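Long-range contacts in endo-1,4-beta-mannanase (PDB 5Y6T), which probably hydrolyses internal beta-1,4-mannosidic bonds of mannan chains, as a family 5 glycoside hydrolase built on a TIM barrel: residues A[221-226]-A[260-265]; A[122-127]-A[195-200]; A[98-103]-A[151-156]; A[26-31]-A[324-329]; A[139-144]-A[209-214]. All blocks are in the same frame, centred on the assembly; numbering follows the deposited sequence. Where two conformers were deposited one is given.

Interaction 1 (A[221-226]-A[260-265]); sequences KVIVTL and IDFYQM
Thr225 and Phe262 meet at the middle of this contact. Thr225 OG1 donates to Phe262 O at 2.7 Å from above the carbonyl plane, 41° out of it, so it does not use a lone-pair direction. The CB of the same threonine sits over one face of the Phe262 ring, 3.8 Å from the centroid and offset toward the rim, a CH-pi contact. Gln264 adds a weak bond from NE2 to Thr225 OG1 at 3.4 Å.

Toward the start of the strands, Asp261 N donates to Val224 O (2.8 Å) and Val224 N donates back to Asp261 OD2 (2.8 Å), which offers its anti lone pair. Asp261 CG lies beside its own backbone N (chi1 -63°), which turns carboxylate and N-H to the same residue; the carboxylate thus stands in for a backbone acceptor. Lys216 forms a salt bridge with this OD2 and would tend to keep the group ionised. Ile260 supplies the apolar filling, CG2 at 4.0 Å from Val224 CG1 and CD1 at 4.0 Å from Leu226 CB.

Farther out, Glu163 and His266 hold the Gln264 amide. The two parallel strand segments, inclined at 29°, belong to a beta-alpha-beta crossover through helix 246-253; strands 159-163 and 293-297 flank the pair, while Val224 and Leu226 pack on helix 201-218.

Interaction 2 (A[122-127]-A[195-200]); sequences TTPTSR and WADSIP
Following Trp195, whose NE1 bonds to Ala121 O, Ala196 meets the other segment with both its methyl group and its carbonyl. Its CB rests 3.5 Å from Thr122 C, against the peptide that joins Thr122 to Thr123, and its O accepts a hydrogen bond from Thr123 OG1 at 2.6 Å. This donor lies in the carbonyl plane on a lone pair, with a C=O...OG1 angle of 129°. Thr123 keeps OG1 beside its own backbone N (chi1 -59°), which also leaves CG2 3.5 Å from Ala196 O, so the methyl lies beside the hydroxyl, on the same side of the acceptor.

Asp197 follows. In the conformer described, one of two deposited, OD2 comes 3.5 Å from Pro124 CD; its stronger partner is Arg129, with which it forms a salt bridge. Ile199 turns toward helix 126-133 and packs on Ile132 and Tyr133, and Pro200 occupies the N-cap position of the next helix.

The contact is therefore a junction of two surface loops on the barrel: one leads into helix 126-133, whose N-cap position is held by Thr125, and the other, coming after strand 165-166, leads into helix 201-218.

Interaction 3 (A[98-103]-A[151-156]); sequences DLAQFL and SALSGK
Leu153 holds CG beside its backbone N and anti to its carbonyl carbon (chi1 -60°), which sends its two methyls against helix 95-108; Lys156 starts the same way but bends at chi2 (-67°), folding its chain along that helix. The setting is the outer layer of a TIM barrel, where helix 95-108 packs against the type I turn, Leu153 to Lys156, that follows helix 135-152.

The leucine fork divides its contacts: CD1 lies 4.0 Å from Leu99 CB, and CD2 lies 3.9 Å from Ala100 CB. The aliphatic part of Lys156 spans a helix turn, CG being 4.0 Å from Leu103 CD1 and CE 3.9 Å from Ala100 CB. The charged end is carried on to Asp104, with which NZ forms a salt bridge. Beneath, Leu103 and Leu153 both reach Leu159 of strand 159-163, which links the helix layer to the barrel wall. With an alanine in place of Leu153, both methyl contacts would be lost, and a gap between Leu99, Ala100 and Leu159 would probably open.

Lys156 N to Leu153 O closes the turn. Where the helix gives way to it, Ser151 O accepts from both Ser154 OG at 2.7 Å and Ser154 N at 3.2 Å.

Interaction 4 (A[26-31]-A[324-329]); sequences GMNIAW and WSWQAN
Asn28 and Ser325 carry much of the backbone bonding between the two chains, whose parallel pairing sets Gly26 with Trp324 and Met27 with Ser325. Ser325 N donates to Gly26 O (3.2 Å) and Asn28 N to Ser325 O (2.8 Å); further backbone bonds follow, Ala328 N to Asn28 O and a more bent one from Asn329 N to Ile29 O. Peptides before Ala30 and Gln327 are cis; a non-proline cis bond after a tryptophan at the end of the last strand is a recognised feature of family 5 barrels.

Three side-chain amides bond to backbone. Asn28 ND2 gives Ser325 O a second donor at 3.0 Å, from well above the carbonyl plane, so one residue grips this oxygen twice; Asn28 OD1 is bonded to Arg67. Gln327 OE1 accepts from Ala30 N at 2.8 Å, in plane on a lone pair, and Asn329 ND2 donates to Trp31 O at 2.8 Å, almost straight at 173°.

The same two amides lie over one face of Trp31, with Gln327 OE1 3.6 Å and Asn329 ND2 3.3 Å above the plane; the Gln327 amide stands nearly upright on the ring, planes 85° apart. Trp326 meets Trp31 obliquely, their planes at 68°.

Among apolar contacts, Met27 SD lies 3.8 Å from Ala328 CB. Strand 20-28, with strand 65-72 on its other side, joins strand 322-325 here and closes the barrel; Met27 packs outward on helix 338-348, and Ile29 on helix 42-60.

Interaction 5 (A[139-144]-A[209-214]); sequences QTYIDQ and NKQTAA
The Tyr141 ring and the Gln211 amide stand almost perpendicular, planes 88° apart, and Gln211 OE1 approaches the ring obliquely, 3.1 Å from Tyr141 CE2 and 3.5 Å from Tyr141 CD2. The rings of Trp118 and His71 also meet the tyrosine, and His71 NE2 is hydrogen-bonded to its hydroxyl. The amide is held at both ends: OE1 accepts from Trp118 NE1 and NE2 donates to Phe207 O, bonds that fix its rotation. Gln211 CG lies beside the backbone N (chi1 -68°) and the chain runs extended from there, which carries the amide across to Tyr141.

Two neighbouring helices of the TIM barrel's outer layer, 135-152 and 201-218, meet here side by side. Their segment axes are 10.5 Å apart and inclined by only 16°, both running in the same sense, as expected for successive alpha units around the barrel. A wider pi-type turn at 141-144 locally alters the first helix.

Ile142 fills the space between the axes. Its CG2 is tightly packed, 3.5 Å from Ala214 CB, while CG1 lies 4.2 Å from Gln211 CG and CD1 4.0 Å from Lys210 O. A leucine in place of Gln211 would have no amide for Trp118 NE1, which would probably lose its acceptor. On the outer surface Gln139 NE2 donates to Asp143 OD1 at 3.0 Å within the first helix.

Interactions 1 and 4 belong to the same barrel sheet, their centres about 18 Å apart, and touch inside it, Phe262 CZ lying 4.3 Å from Trp324 CH2. Interactions 3 and 5 are helix-layer contacts that share helix 135-152, about 18 Å apart between centres. Interaction 5 connects to the sheet where Val224 CG1 meets Thr212 OG1 at 3.7 Å; interaction 3 touches interaction 1 through a weak bond, Lys221 NZ to Ser154 O at 3.0 Å, in the loop before strand 223-228. Interaction 2 touches none of the others. Yet the side chains of Thr122 and Trp31 each lie about 4 Å from a bound isopropanol, and that of Trp326 about 3 Å from a Tris, both probably from the crystallisation liquor, which may mark a pocket.

Interaction 1 (A[221-226]-A[260-265])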
# COMPACT_ATOMS: atom_id res chain seq x y z
N LYS A 221 5.07 -4.89 16.24
CA LYS A 221 3.87 -4.10 16.39
C LYS A 221 3.38 -3.44 15.10
O LYS A 221 2.29 -2.89 15.09
CB LYS A 221 4.00 -3.10 17.52
CG LYS A 221 5.15 -2.16 17.45
CD LYS A 221 5.05 -1.20 16.27
CE LYS A 221 6.26 -0.33 16.22
NZ LYS A 221 6.42 0.33 14.88
N VAL A 222 4.14 -3.52 14.01
CA VAL A 222 3.76 -2.74 12.86
C VAL A 222 2.68 -3.42 12.07
O VAL A 222 2.63 -4.67 11.97
CB VAL A 222 4.96 -2.36 11.96
CG1 VAL A 222 5.46 -3.57 11.23
CG2 VAL A 222 4.61 -1.26 11.02
N ILE A 223 1.81 -2.64 11.48
CA ILE A 223 0.84 -3.25 10.58
C ILE A 223 1.33 -3.32 9.11
O ILE A 223 2.21 -2.57 8.67
CB ILE A 223 -0.52 -2.57 10.68
CG1 ILE A 223 -0.49 -1.38 9.87
CG2 ILE A 223 -0.92 -2.28 12.11
CD1 ILE A 223 -1.03 -1.68 8.53
N VAL A 224 0.79 -4.26 8.37
CA VAL A 224 1.13 -4.47 6.97
C VAL A 224 -0.18 -4.48 6.18
O VAL A 224 -1.23 -4.94 6.65
CB VAL A 224 1.94 -5.76 6.79
CG1 VAL A 224 2.18 -6.06 5.32
CG2 VAL A 224 3.24 -5.66 7.60
N THR A 225 -0.12 -3.92 4.99
CA THR A 225 -1.26 -3.95 4.07
C THR A 225 -0.74 -4.46 2.69
O THR A 225 0.46 -4.77 2.52
CB THR A 225 -2.00 -2.59 4.03
OG1 THR A 225 -3.22 -2.72 3.23
CG2 THR A 225 -1.09 -1.41 3.56
N LEU A 226 -1.65 -4.50 1.72
CA LEU A 226 -1.40 -4.97 0.36
C LEU A 226 -2.51 -4.37 -0.50
O LEU A 226 -3.69 -4.59 -0.26
CB LEU A 226 -1.47 -6.54 0.39
CG LEU A 226 -1.12 -7.25 -0.93
CD1 LEU A 226 -2.01 -7.03 -2.11
CD2 LEU A 226 0.32 -7.01 -1.31
N ILE A 260 -1.54 -10.05 6.64
CA ILE A 260 -1.70 -8.60 6.60
C ILE A 260 -2.74 -8.15 7.63
O ILE A 260 -3.42 -9.02 8.22
CB ILE A 260 -1.99 -8.09 5.22
CG1 ILE A 260 -3.37 -8.47 4.74
CG2 ILE A 260 -0.89 -8.50 4.33
CD1 ILE A 260 -3.79 -7.84 3.43
N ASP A 261 -2.83 -6.85 7.91
CA ASP A 261 -3.68 -6.35 8.94
C ASP A 261 -4.88 -5.63 8.43
O ASP A 261 -5.90 -5.64 9.16
CB ASP A 261 -2.89 -5.40 9.83
CG ASP A 261 -1.77 -6.11 10.53
OD1 ASP A 261 -2.07 -6.86 11.53
OD2 ASP A 261 -0.62 -6.06 10.02
N PHE A 262 -4.75 -4.92 7.29
CA PHE A 262 -5.92 -4.36 6.60
C PHE A 262 -5.84 -4.57 5.09
O PHE A 262 -4.76 -4.53 4.47
CB PHE A 262 -6.29 -2.94 7.00
CG PHE A 262 -5.27 -1.85 6.65
CD1 PHE A 262 -5.28 -1.25 5.41
CD2 PHE A 262 -4.36 -1.42 7.58
CE1 PHE A 262 -4.46 -0.19 5.11
CE2 PHE A 262 -3.48 -0.38 7.27
CZ PHE A 262 -3.52 0.21 6.03
N TYR A 263 -6.99 -4.92 4.56
CA TYR A 263 -7.20 -5.03 3.10
C TYR A 263 -7.17 -3.58 2.50
O TYR A 263 -7.31 -2.56 3.21
CB TYR A 263 -8.50 -5.73 2.77
CG TYR A 263 -8.53 -7.15 3.25
CD1 TYR A 263 -7.65 -8.11 2.74
CD2 TYR A 263 -9.40 -7.56 4.22
CE1 TYR A 263 -7.66 -9.40 3.18
CE2 TYR A 263 -9.41 -8.88 4.68
CZ TYR A 263 -8.51 -9.80 4.16
OH TYR A 263 -8.46 -11.13 4.51
N GLN A 264 -6.91 -3.54 1.20
CA GLN A 264 -6.77 -2.26 0.53
C GLN A 264 -7.17 -2.46 -0.94
O GLN A 264 -6.50 -3.18 -1.65
CB GLN A 264 -5.33 -1.77 0.65
CG GLN A 264 -5.06 -0.51 -0.14
CD GLN A 264 -3.62 -0.07 -0.25
OE1 GLN A 264 -3.27 0.66 -1.20
NE2 GLN A 264 -2.78 -0.54 0.62
N MET A 265 -8.26 -1.86 -1.35
CA MET A 265 -8.73 -1.95 -2.70
C MET A 265 -8.57 -0.63 -3.38
O MET A 265 -8.99 0.39 -2.87
CB MET A 265 -10.24 -2.26 -2.66
CG MET A 265 -10.52 -3.63 -2.07
SD MET A 265 -12.28 -3.82 -2.07
CE MET A 265 -12.49 -5.50 -1.56

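Interaction 2 (A[122-127]-A[195-200])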
# COMPACT_ATOMS: atom_id res chain seq x y z
N THR A 122 3.92 -2.36 -12.99
CA THR A 122 4.80 -2.30 -14.15
C THR A 122 5.61 -3.58 -14.21
O THR A 122 5.72 -4.32 -13.25
CB THR A 122 5.78 -1.13 -14.06
OG1 THR A 122 6.55 -1.21 -12.83
CG2 THR A 122 4.99 0.25 -14.16
N THR A 123 6.21 -3.83 -15.34
CA THR A 123 6.92 -5.04 -15.53
C THR A 123 8.22 -4.98 -14.66
O THR A 123 9.00 -4.01 -14.76
CB THR A 123 7.31 -5.20 -16.99
OG1 THR A 123 6.12 -5.20 -17.79
CG2 THR A 123 8.03 -6.53 -17.21
N PRO A 124 8.48 -6.03 -13.91
CA PRO A 124 9.70 -6.01 -13.12
C PRO A 124 11.00 -6.05 -13.89
O PRO A 124 11.06 -6.71 -14.95
CB PRO A 124 9.62 -7.35 -12.31
CG PRO A 124 8.20 -7.69 -12.29
CD PRO A 124 7.60 -7.17 -13.56
N THR A 125 12.03 -5.40 -13.36
CA THR A 125 13.39 -5.69 -13.77
C THR A 125 13.76 -7.14 -13.44
O THR A 125 13.15 -7.76 -12.58
CB THR A 125 14.39 -4.75 -13.13
OG1 THR A 125 14.40 -4.98 -11.72
CG2 THR A 125 14.10 -3.29 -13.51
N SER A 126 14.74 -7.72 -14.14
CA SER A 126 15.04 -9.15 -14.04
C SER A 126 15.51 -9.51 -12.63
O SER A 126 15.22 -10.63 -12.10
CB SER A 126 16.04 -9.58 -15.16
OG SER A 126 17.30 -8.91 -14.87
N ARG A 127 16.20 -8.59 -11.94
CA ARG A 127 16.67 -8.91 -10.59
C ARG A 127 15.54 -8.99 -9.61
O ARG A 127 15.54 -9.87 -8.71
CB ARG A 127 17.74 -7.99 -10.12
CG ARG A 127 19.09 -8.07 -10.86
CD ARG A 127 19.72 -9.42 -10.71
NE ARG A 127 21.14 -9.32 -11.07
CZ ARG A 127 21.88 -10.35 -11.42
NH1 ARG A 127 21.41 -11.54 -11.41
NH2 ARG A 127 23.15 -10.15 -11.80
N TRP A 195 -1.52 -7.13 -16.99
CA TRP A 195 -1.10 -6.22 -18.08
C TRP A 195 0.43 -6.07 -18.15
O TRP A 195 0.98 -5.70 -19.19
CB TRP A 195 -1.71 -4.83 -17.89
CG TRP A 195 -1.34 -4.10 -16.61
CD1 TRP A 195 -0.27 -3.28 -16.42
CD2 TRP A 195 -2.05 -4.12 -15.36
NE1 TRP A 195 -0.28 -2.77 -15.19
CE2 TRP A 195 -1.36 -3.26 -14.50
CE3 TRP A 195 -3.27 -4.69 -14.93
CZ2 TRP A 195 -1.80 -3.01 -13.18
CZ3 TRP A 195 -3.65 -4.51 -13.63
CH2 TRP A 195 -2.90 -3.67 -12.75
N ALA A 196 1.13 -6.33 -17.06
CA ALA A 196 2.57 -6.10 -17.03
C ALA A 196 3.45 -7.39 -16.98
O ALA A 196 4.64 -7.32 -17.22
CB ALA A 196 2.91 -5.18 -15.85
N ASP A 197 2.90 -8.54 -16.56
CA ASP A 197 3.63 -9.80 -16.62
C ASP A 197 2.58 -10.89 -16.31
O ASP A 197 1.40 -10.56 -16.13
CB ASP A 197 4.83 -9.84 -15.68
CG ASP A 197 6.16 -10.09 -16.37
OD1 ASP A 197 6.19 -10.40 -17.58
OD2 ASP A 197 7.19 -9.96 -15.68
N SER A 198 3.04 -12.13 -16.30
CA SER A 198 2.21 -13.34 -16.16
C SER A 198 2.83 -14.30 -15.16
O SER A 198 3.10 -15.47 -15.47
CB SER A 198 2.05 -14.06 -17.51
OG SER A 198 1.70 -13.16 -18.54
N ILE A 199 3.07 -13.83 -13.97
CA ILE A 199 3.67 -14.64 -12.92
C ILE A 199 2.53 -15.36 -12.23
O ILE A 199 1.49 -14.77 -11.97
CB ILE A 199 4.40 -13.71 -11.93
CG1 ILE A 199 5.53 -12.96 -12.64
CG2 ILE A 199 5.02 -14.49 -10.74
CD1 ILE A 199 6.27 -11.94 -11.78
N PRO A 200 2.74 -16.63 -11.87
CA PRO A 200 1.69 -17.34 -11.14
C PRO A 200 1.30 -16.67 -9.87
O PRO A 200 2.17 -16.28 -9.09
CB PRO A 200 2.33 -18.69 -10.84
CG PRO A 200 3.35 -18.89 -11.93
CD PRO A 200 3.91 -17.51 -12.15

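Interaction 3 (A[98-103]-A[151-156])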
# COMPACT_ATOMS: atom_id res chain seq x y z
N ASP A 98 17.37 7.91 5.19
CA ASP A 98 16.53 8.76 4.38
C ASP A 98 15.07 8.64 4.84
O ASP A 98 14.40 9.62 5.07
CB ASP A 98 16.62 8.42 2.89
CG ASP A 98 18.00 8.66 2.28
OD1 ASP A 98 18.76 9.42 2.90
OD2 ASP A 98 18.29 8.09 1.18
N LEU A 99 14.58 7.40 4.94
CA LEU A 99 13.23 7.20 5.42
C LEU A 99 13.03 7.72 6.87
O LEU A 99 11.95 8.19 7.22
CB LEU A 99 12.87 5.72 5.38
CG LEU A 99 12.57 5.17 4.02
CD1 LEU A 99 12.70 3.66 4.00
CD2 LEU A 99 11.18 5.62 3.55
N ALA A 100 14.05 7.55 7.70
CA ALA A 100 14.08 8.09 9.06
C ALA A 100 13.80 9.57 9.06
O ALA A 100 13.01 10.00 9.84
CB ALA A 100 15.37 7.71 9.86
N GLN A 101 14.50 10.33 8.23
CA GLN A 101 14.33 11.78 8.13
C GLN A 101 12.88 12.09 7.73
O GLN A 101 12.19 12.93 8.33
CB GLN A 101 15.26 12.35 7.08
CG GLN A 101 16.75 12.44 7.41
CD GLN A 101 17.49 13.25 6.35
OE1 GLN A 101 17.20 14.44 6.15
NE2 GLN A 101 18.31 12.57 5.55
N PHE A 102 12.39 11.32 6.76
CA PHE A 102 11.02 11.53 6.22
C PHE A 102 9.98 11.28 7.34
O PHE A 102 9.11 12.09 7.60
CB PHE A 102 10.82 10.60 5.03
CG PHE A 102 9.49 10.77 4.34
CD1 PHE A 102 9.27 11.88 3.54
CD2 PHE A 102 8.57 9.76 4.36
CE1 PHE A 102 8.09 12.04 2.86
CE2 PHE A 102 7.39 9.88 3.66
CZ PHE A 102 7.15 11.01 2.88
N LEU A 103 10.20 10.20 8.08
CA LEU A 103 9.34 9.82 9.16
C LEU A 103 9.41 10.76 10.34
O LEU A 103 8.38 11.00 11.00
CB LEU A 103 9.62 8.39 9.63
CG LEU A 103 9.25 7.29 8.65
CD1 LEU A 103 9.92 6.00 8.92
CD2 LEU A 103 7.74 7.06 8.65
N SER A 151 13.65 -3.11 11.28
CA SER A 151 14.05 -3.07 12.72
C SER A 151 14.48 -1.67 13.15
O SER A 151 14.13 -1.13 14.17
CB SER A 151 15.21 -4.09 12.93
OG SER A 151 15.63 -4.03 14.32
N ALA A 152 15.33 -1.04 12.35
CA ALA A 152 15.86 0.24 12.70
C ALA A 152 14.72 1.26 12.76
O ALA A 152 14.84 2.22 13.50
CB ALA A 152 16.89 0.69 11.66
N LEU A 153 13.71 1.13 11.87
CA LEU A 153 12.60 2.09 11.83
C LEU A 153 11.44 1.81 12.77
O LEU A 153 10.37 2.47 12.72
CB LEU A 153 12.10 2.27 10.35
CG LEU A 153 13.19 2.79 9.45
CD1 LEU A 153 12.59 2.78 8.05
CD2 LEU A 153 13.62 4.19 9.81
N SER A 154 11.60 0.75 13.56
CA SER A 154 10.50 0.18 14.40
C SER A 154 10.06 1.04 15.54
O SER A 154 9.10 0.71 16.18
CB SER A 154 10.92 -1.20 14.96
OG SER A 154 12.00 -1.09 15.88
N GLY A 155 10.81 2.11 15.80
CA GLY A 155 10.40 3.05 16.83
C GLY A 155 9.81 4.36 16.34
O GLY A 155 9.34 5.17 17.13
N LYS A 156 9.69 4.51 15.02
CA LYS A 156 9.22 5.76 14.45
C LYS A 156 7.68 5.77 14.58
O LYS A 156 6.96 4.98 13.98
CB LYS A 156 9.63 5.87 13.00
CG LYS A 156 11.12 5.90 12.77
CD LYS A 156 11.73 7.15 13.31
CE LYS A 156 13.23 7.14 13.09
NZ LYS A 156 13.87 8.34 13.71

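Interaction 4 (A[26-31]-A[324-329])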
# COMPACT_ATOMS: atom_id res chain seq x y z
N GLY A 26 -5.81 10.82 3.13
CA GLY A 26 -4.59 11.37 2.61
C GLY A 26 -4.37 11.10 1.15
O GLY A 26 -5.33 10.94 0.41
N MET A 27 -3.13 11.19 0.73
CA MET A 27 -2.79 10.99 -0.69
C MET A 27 -1.70 9.98 -0.85
O MET A 27 -0.78 9.91 -0.02
CB MET A 27 -2.31 12.33 -1.33
CG MET A 27 -3.30 13.46 -1.20
SD MET A 27 -2.69 14.87 -2.19
CE MET A 27 -3.66 16.22 -1.54
N ASN A 28 -1.78 9.26 -1.96
CA ASN A 28 -0.62 8.63 -2.47
C ASN A 28 0.32 9.74 -2.94
O ASN A 28 -0.15 10.67 -3.61
CB ASN A 28 -0.94 7.76 -3.67
CG ASN A 28 -1.67 6.50 -3.32
OD1 ASN A 28 -1.04 5.48 -3.13
ND2 ASN A 28 -3.00 6.57 -3.32
N ILE A 29 1.59 9.64 -2.61
CA ILE A 29 2.60 10.64 -3.14
C ILE A 29 2.63 10.54 -4.69
O ILE A 29 2.46 11.58 -5.33
CB ILE A 29 3.95 10.66 -2.44
CG1 ILE A 29 3.73 10.86 -0.95
CG2 ILE A 29 4.86 11.74 -2.99
CD1 ILE A 29 2.85 12.02 -0.59
N ALA A 30 2.78 9.37 -5.30
CA ALA A 30 3.37 8.15 -4.73
C ALA A 30 4.91 8.14 -4.77
O ALA A 30 5.57 7.29 -4.17
CB ALA A 30 2.83 6.93 -5.41
N TRP A 31 5.46 9.14 -5.43
CA TRP A 31 6.88 9.36 -5.56
C TRP A 31 7.14 10.81 -5.94
O TRP A 31 6.24 11.52 -6.26
CB TRP A 31 7.54 8.50 -6.63
CG TRP A 31 6.92 8.69 -8.02
CD1 TRP A 31 7.19 9.68 -8.92
CD2 TRP A 31 5.87 7.91 -8.57
NE1 TRP A 31 6.39 9.51 -10.04
CE2 TRP A 31 5.56 8.44 -9.84
CE3 TRP A 31 5.13 6.82 -8.09
CZ2 TRP A 31 4.58 7.85 -10.70
CZ3 TRP A 31 4.16 6.25 -8.94
CH2 TRP A 31 3.86 6.79 -10.19
N TRP A 324 -7.03 7.09 0.13
CA TRP A 324 -5.87 7.74 -0.39
C TRP A 324 -6.03 8.02 -1.86
O TRP A 324 -6.09 7.11 -2.64
CB TRP A 324 -4.61 6.94 -0.19
CG TRP A 324 -4.26 6.73 1.27
CD1 TRP A 324 -4.33 7.64 2.28
CD2 TRP A 324 -3.73 5.53 1.85
NE1 TRP A 324 -3.91 7.07 3.45
CE2 TRP A 324 -3.54 5.77 3.20
CE3 TRP A 324 -3.43 4.26 1.35
CZ2 TRP A 324 -3.03 4.77 4.07
CZ3 TRP A 324 -2.94 3.29 2.18
CH2 TRP A 324 -2.70 3.55 3.52
N SER A 325 -6.10 9.32 -2.21
CA SER A 325 -6.24 9.72 -3.61
C SER A 325 -4.97 9.53 -4.43
O SER A 325 -3.86 9.43 -3.89
CB SER A 325 -6.74 11.16 -3.65
OG SER A 325 -5.83 12.04 -3.03
N TRP A 326 -5.14 9.54 -5.75
CA TRP A 326 -4.08 9.34 -6.70
C TRP A 326 -3.88 10.66 -7.54
O TRP A 326 -4.80 11.06 -8.25
CB TRP A 326 -4.38 8.16 -7.65
CG TRP A 326 -3.20 7.85 -8.50
CD1 TRP A 326 -2.98 8.26 -9.79
CD2 TRP A 326 -2.04 7.13 -8.09
NE1 TRP A 326 -1.70 7.85 -10.21
CE2 TRP A 326 -1.13 7.12 -9.20
CE3 TRP A 326 -1.67 6.46 -6.91
CZ2 TRP A 326 0.14 6.51 -9.12
CZ3 TRP A 326 -0.43 5.83 -6.87
CH2 TRP A 326 0.44 5.86 -7.97
N GLN A 327 -2.69 11.24 -7.54
CA GLN A 327 -1.59 11.13 -6.59
C GLN A 327 -1.05 12.58 -6.43
O GLN A 327 -1.27 13.46 -7.30
CB GLN A 327 -0.44 10.24 -7.03
CG GLN A 327 0.11 10.58 -8.41
CD GLN A 327 1.29 9.68 -8.84
OE1 GLN A 327 2.09 9.18 -8.00
NE2 GLN A 327 1.46 9.52 -10.15
N ALA A 328 -0.37 12.84 -5.30
CA ALA A 328 0.07 14.20 -4.87
C ALA A 328 0.94 14.87 -5.92
O ALA A 328 0.83 16.08 -6.07
CB ALA A 328 0.78 14.17 -3.55
N ASN A 329 1.68 14.09 -6.69
CA ASN A 329 2.61 14.68 -7.64
C ASN A 329 1.88 15.10 -8.91
O ASN A 329 2.47 15.77 -9.78
CB ASN A 329 3.87 13.81 -7.95
CG ASN A 329 3.57 12.52 -8.67
OD1 ASN A 329 2.67 12.46 -9.53
ND2 ASN A 329 4.31 11.47 -8.35

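Interaction 5 (A[139-144]-A[209-214])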
# COMPACT_ATOMS: atom_id res chain seq x y z
N GLN A 139 15.62 -14.54 0.20
CA GLN A 139 16.05 -14.53 1.59
C GLN A 139 17.19 -13.50 1.83
O GLN A 139 17.30 -12.97 2.90
CB GLN A 139 16.54 -15.92 2.03
CG GLN A 139 16.71 -16.01 3.53
CD GLN A 139 15.43 -15.88 4.32
OE1 GLN A 139 14.32 -16.29 3.87
NE2 GLN A 139 15.54 -15.21 5.47
N THR A 140 18.06 -13.25 0.83
CA THR A 140 19.06 -12.22 0.93
C THR A 140 18.47 -10.81 0.95
O THR A 140 18.88 -9.93 1.71
CB THR A 140 20.18 -12.40 -0.13
OG1 THR A 140 19.70 -12.11 -1.47
CG2 THR A 140 20.85 -13.76 0.07
N TYR A 141 17.46 -10.57 0.12
CA TYR A 141 16.64 -9.35 0.27
C TYR A 141 16.14 -9.18 1.68
O TYR A 141 16.29 -8.10 2.33
CB TYR A 141 15.47 -9.25 -0.76
CG TYR A 141 14.69 -7.97 -0.53
CD1 TYR A 141 15.25 -6.75 -0.84
CD2 TYR A 141 13.40 -7.98 0.04
CE1 TYR A 141 14.59 -5.58 -0.50
CE2 TYR A 141 12.75 -6.84 0.35
CZ TYR A 141 13.33 -5.63 0.05
OH TYR A 141 12.71 -4.43 0.40
N ILE A 142 15.52 -10.24 2.20
CA ILE A 142 14.96 -10.17 3.53
C ILE A 142 16.01 -9.87 4.61
O ILE A 142 15.82 -9.01 5.46
CB ILE A 142 14.20 -11.50 3.85
CG1 ILE A 142 12.89 -11.51 3.05
CG2 ILE A 142 13.87 -11.64 5.28
CD1 ILE A 142 12.13 -12.83 3.01
N ASP A 143 17.13 -10.53 4.53
CA ASP A 143 18.11 -10.53 5.63
C ASP A 143 19.02 -9.34 5.54
O ASP A 143 19.39 -8.78 6.58
CB ASP A 143 19.00 -11.76 5.53
CG ASP A 143 18.31 -13.05 5.98
OD1 ASP A 143 17.23 -13.03 6.64
OD2 ASP A 143 18.89 -14.07 5.58
N GLN A 144 19.37 -8.92 4.30
CA GLN A 144 20.38 -7.88 4.08
C GLN A 144 19.79 -6.49 3.89
O GLN A 144 20.45 -5.48 4.08
CB GLN A 144 21.28 -8.16 2.87
CG GLN A 144 22.15 -9.43 2.89
CD GLN A 144 22.55 -9.92 4.24
OE1 GLN A 144 21.97 -10.84 4.76
NE2 GLN A 144 23.58 -9.33 4.79
N ASN A 209 3.79 -13.27 1.45
CA ASN A 209 3.74 -13.94 2.73
C ASN A 209 5.10 -13.88 3.43
O ASN A 209 5.18 -13.54 4.61
CB ASN A 209 3.33 -15.41 2.50
CG ASN A 209 3.44 -16.27 3.78
OD1 ASN A 209 4.20 -17.23 3.81
ND2 ASN A 209 2.65 -15.93 4.82
N LYS A 210 6.17 -14.22 2.71
CA LYS A 210 7.51 -14.29 3.33
C LYS A 210 7.99 -12.95 3.79
O LYS A 210 8.58 -12.83 4.88
CB LYS A 210 8.54 -15.03 2.45
CG LYS A 210 8.16 -16.48 2.17
CD LYS A 210 9.05 -17.16 1.12
CE LYS A 210 8.70 -18.64 0.86
NZ LYS A 210 9.06 -19.58 1.95
N GLN A 211 7.83 -11.94 2.95
CA GLN A 211 8.24 -10.58 3.36
C GLN A 211 7.38 -9.98 4.46
O GLN A 211 7.90 -9.35 5.37
CB GLN A 211 8.33 -9.64 2.19
CG GLN A 211 9.46 -9.99 1.27
CD GLN A 211 9.38 -9.19 0.00
OE1 GLN A 211 9.90 -8.07 -0.08
NE2 GLN A 211 8.68 -9.73 -0.99
N THR A 212 6.10 -10.30 4.45
CA THR A 212 5.22 -9.82 5.51
C THR A 212 5.66 -10.43 6.85
O THR A 212 5.74 -9.73 7.86
CB THR A 212 3.73 -10.07 5.20
OG1 THR A 212 3.32 -9.32 4.03
CG2 THR A 212 2.85 -9.63 6.33
N ALA A 213 5.94 -11.73 6.85
CA ALA A 213 6.36 -12.43 8.04
C ALA A 213 7.66 -11.76 8.54
O ALA A 213 7.84 -11.48 9.75
CB ALA A 213 6.64 -13.89 7.71
N ALA A 214 8.61 -11.52 7.59
CA ALA A 214 9.89 -10.96 7.97
C ALA A 214 9.71 -9.57 8.58
O ALA A 214 10.36 -9.29 9.61
CB ALA A 214 10.85 -10.86 6.78